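Local coordinates for protein lipase (Penicillium expansum, PDB 3G7N) that hydrolyses triacylglycerols such as tributyrin as a secreted alkaline lipase, releasing free fatty acids, at residues A[58-66]-A[129-138]. Residues are numbered along the deposited sequence; the frame is centred on the assembly and turned at random.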
loop_
_atom_site.group_PDB
_atom_site.type_symbol
_atom_site.label_atom_id
_atom_site.label_comp_id
_atom_site.label_asym_id
_atom_site.label_seq_id
_atom_site.Cartn_x
_atom_site.Cartn_y
_atom_site.Cartn_z
ATOM N N ILE A 58 -8.071 6.916 -10.752
ATOM C CA ILE A 58 -7.201 7.945 -10.204
ATOM C C ILE A 58 -6.369 7.271 -9.125
ATOM O O ILE A 58 -6.920 6.578 -8.263
ATOM C CB ILE A 58 -8.054 9.078 -9.601
ATOM C CG1 ILE A 58 -8.801 9.787 -10.733
ATOM C CG2 ILE A 58 -7.211 10.050 -8.771
ATOM C CD1 ILE A 58 -10.017 10.573 -10.281
ATOM N N ALA A 59 -5.041 7.369 -9.272
ATOM C CA ALA A 59 -4.093 6.515 -8.541
ATOM C C ALA A 59 -3.192 7.353 -7.650
ATOM O O ALA A 59 -2.692 8.408 -8.047
ATOM C CB ALA A 59 -3.241 5.745 -9.528
ATOM N N VAL A 60 -2.964 6.823 -6.456
ATOM C CA VAL A 60 -1.964 7.328 -5.510
ATOM C C VAL A 60 -0.910 6.246 -5.298
ATOM O O VAL A 60 -1.224 5.157 -4.789
ATOM C CB VAL A 60 -2.615 7.667 -4.155
ATOM C CG1 VAL A 60 -1.566 8.157 -3.169
ATOM C CG2 VAL A 60 -3.752 8.710 -4.323
ATOM N N ILE A 61 0.318 6.521 -5.724
ATOM C CA ILE A 61 1.374 5.503 -5.727
ATOM C C ILE A 61 2.479 5.992 -4.799
ATOM O O ILE A 61 3.064 7.054 -5.032
ATOM C CB ILE A 61 1.958 5.302 -7.130
ATOM C CG1 ILE A 61 0.865 4.999 -8.163
ATOM C CG2 ILE A 61 2.978 4.166 -7.116
ATOM C CD1 ILE A 61 1.357 5.061 -9.610
ATOM N N MET A 62 2.697 5.270 -3.707
ATOM C CA MET A 62 3.660 5.695 -2.696
ATOM C C MET A 62 4.951 4.907 -2.802
ATOM O O MET A 62 4.941 3.686 -2.952
ATOM C CB MET A 62 3.081 5.511 -1.303
ATOM C CG MET A 62 1.809 6.365 -1.057
ATOM S SD MET A 62 1.966 8.129 -1.489
ATOM C CE MET A 62 3.183 8.662 -0.279
ATOM N N ARG A 63 6.064 5.612 -2.663
ATOM C CA ARG A 63 7.376 4.954 -2.656
ATOM C C ARG A 63 7.675 4.414 -1.274
ATOM O O ARG A 63 7.431 5.103 -0.273
ATOM C CB ARG A 63 8.465 5.917 -3.115
ATOM C CG ARG A 63 9.778 5.208 -3.447
ATOM C CD ARG A 63 10.891 6.205 -3.624
ATOM N NE ARG A 63 11.294 6.740 -2.334
ATOM C CZ ARG A 63 12.027 7.831 -2.175
ATOM N NH1 ARG A 63 12.721 8.316 -3.200
ATOM N NH2 ARG A 63 12.235 8.302 -0.959
ATOM N N GLY A 64 8.401 3.292 -1.221
ATOM C CA GLY A 64 9.088 2.871 0.005
ATOM C C GLY A 64 10.336 3.706 0.318
ATOM O O GLY A 64 10.581 4.762 -0.280
ATOM N N SER A 65 11.056 3.310 1.370
ATOM C CA SER A 65 12.293 4.005 1.763
ATOM C C SER A 65 13.350 3.807 0.682
ATOM O O SER A 65 13.386 2.775 0.034
ATOM C CB SER A 65 12.806 3.478 3.095
ATOM O OG SER A 65 11.746 3.148 3.977
ATOM N N THR A 66 14.285 4.746 0.574
ATOM C CA THR A 66 15.373 4.568 -0.390
ATOM C C THR A 66 16.452 3.623 0.137
ATOM O O THR A 66 17.291 3.147 -0.631
ATOM C CB THR A 66 16.015 5.895 -0.823
ATOM O OG1 THR A 66 16.558 6.569 0.320
ATOM C CG2 THR A 66 14.996 6.791 -1.518
ATOM N N VAL A 129 -1.492 2.357 -4.031
ATOM C CA VAL A 129 -0.558 1.231 -4.125
ATOM C C VAL A 129 0.815 1.666 -3.654
ATOM O O VAL A 129 1.209 2.830 -3.822
ATOM C CB VAL A 129 -0.490 0.727 -5.593
ATOM C CG1 VAL A 129 -0.111 1.831 -6.542
ATOM C CG2 VAL A 129 0.438 -0.435 -5.742
ATOM N N GLY A 130 1.566 0.689 -3.142
ATOM C CA GLY A 130 2.960 0.925 -2.823
ATOM C C GLY A 130 3.565 -0.291 -2.175
ATOM O O GLY A 130 2.868 -1.192 -1.741
ATOM N N HIS A 131 4.891 -0.283 -2.099
ATOM C CA HIS A 131 5.664 -1.426 -1.596
ATOM C C HIS A 131 6.466 -1.042 -0.333
ATOM O O HIS A 131 7.016 0.046 -0.231
ATOM C CB HIS A 131 6.608 -1.901 -2.699
ATOM C CG HIS A 131 7.637 -2.897 -2.238
ATOM N ND1 HIS A 131 8.905 -2.516 -1.858
ATOM C CD2 HIS A 131 7.624 -4.248 -2.230
ATOM C CE1 HIS A 131 9.611 -3.598 -1.570
ATOM N NE2 HIS A 131 8.862 -4.657 -1.790
ATOM N N SER A 132 6.536 -1.990 0.612
ATOM C CA SER A 132 7.345 -1.854 1.830
ATOM C C SER A 132 6.792 -0.693 2.681
ATOM O O SER A 132 5.603 -0.721 3.017
ATOM C CB SER A 132 8.831 -1.746 1.482
ATOM O OG SER A 132 9.604 -1.811 2.681
ATOM N N LEU A 133 7.596 0.302 3.034
ATOM C CA LEU A 133 7.041 1.483 3.691
ATOM C C LEU A 133 5.946 2.111 2.831
ATOM O O LEU A 133 4.980 2.656 3.359
ATOM C CB LEU A 133 8.137 2.516 3.990
ATOM C CG LEU A 133 7.653 3.865 4.572
ATOM C CD1 LEU A 133 6.963 3.724 5.928
ATOM C CD2 LEU A 133 8.792 4.900 4.654
ATOM N N GLY A 134 6.119 2.071 1.505
ATOM C CA GLY A 134 5.064 2.510 0.595
ATOM C C GLY A 134 3.768 1.727 0.752
ATOM O O GLY A 134 2.677 2.270 0.528
ATOM N N GLY A 135 3.873 0.453 1.090
ATOM C CA GLY A 135 2.700 -0.366 1.418
ATOM C C GLY A 135 2.075 -0.024 2.756
ATOM O O GLY A 135 0.857 0.101 2.870
ATOM N N ALA A 136 2.919 0.262 3.746
ATOM C CA ALA A 136 2.408 0.732 5.035
ATOM C C ALA A 136 1.691 2.066 4.826
ATOM O O ALA A 136 0.608 2.308 5.400
ATOM C CB ALA A 136 3.546 0.857 6.058
ATOM N N LEU A 137 2.274 2.957 4.028
ATOM C CA LEU A 137 1.615 4.217 3.711
ATOM C C LEU A 137 0.285 3.990 2.997
ATOM O O LEU A 137 -0.692 4.691 3.272
ATOM C CB LEU A 137 2.526 5.133 2.884
ATOM C CG LEU A 137 3.748 5.682 3.637
ATOM C CD1 LEU A 137 4.817 6.211 2.668
ATOM C CD2 LEU A 137 3.318 6.750 4.635
ATOM N N THR A 138 0.240 3.017 2.088
ATOM C CA THR A 138 -0.981 2.698 1.364
ATOM C C THR A 138 -2.066 2.203 2.319
ATOM O O THR A 138 -3.268 2.465 2.089
ATOM C CB THR A 138 -0.675 1.636 0.299
ATOM O OG1 THR A 138 0.159 2.211 -0.702
ATOM C CG2 THR A 138 -1.928 1.101 -0.382
HETATM O O HOH W 1 -0.767 4.762 -1.749
HETATM O O HOH W 2 6.548 1.593 -3.776
HETATM O O HOH W 3 10.592 0.783 2.692
#
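The nucleophile elbow of this alpha/beta-hydrolase, a tight strand-turn-helix carrying the catalytic Ser-132, packs against the parallel neighbour strand 58-62 where Val-129 and Met-62 meet. Val-129 bonds through both backbone groups: its N reaches Val-60 O at 2.9 Å, and its O accepts Met-62 N (N-H...O angle 165°). Ile-61 and Val-129 are beta-branched, suiting a strand, and lie side by side with CG1 of Ile-61 3.7 Å from CG1 of Val-129; Val-129 also meets Ala-14 and Ser-18 of helix 8-23. On the other face Met-62, its flexible chain bent at chi2 and chi3, crosses Leu-137 at about a right angle, CE 4.2 Å from Leu-137 CD1. Gly-130 and Gly-134 have no beta carbon to strike Met-62 O; Gly-134 CA thus comes within 3.7 Å of that oxygen. Gly-130 also lets the helix start close over the strand, with Ser-132 at the bend (phi 64°) and its OG bonded to His-241 NE2. Beyond the last sheet bond, one water donates to Met-62 O and accepts from His-131 N in place of direct pairing. Another, accepting from Ser-65 N and Leu-133 N, links loop to helix start. Chi1 near 175° swings Leu-133 CG away from the backbone N, and CD2 comes to 3.5 Å from Ser-65 OG.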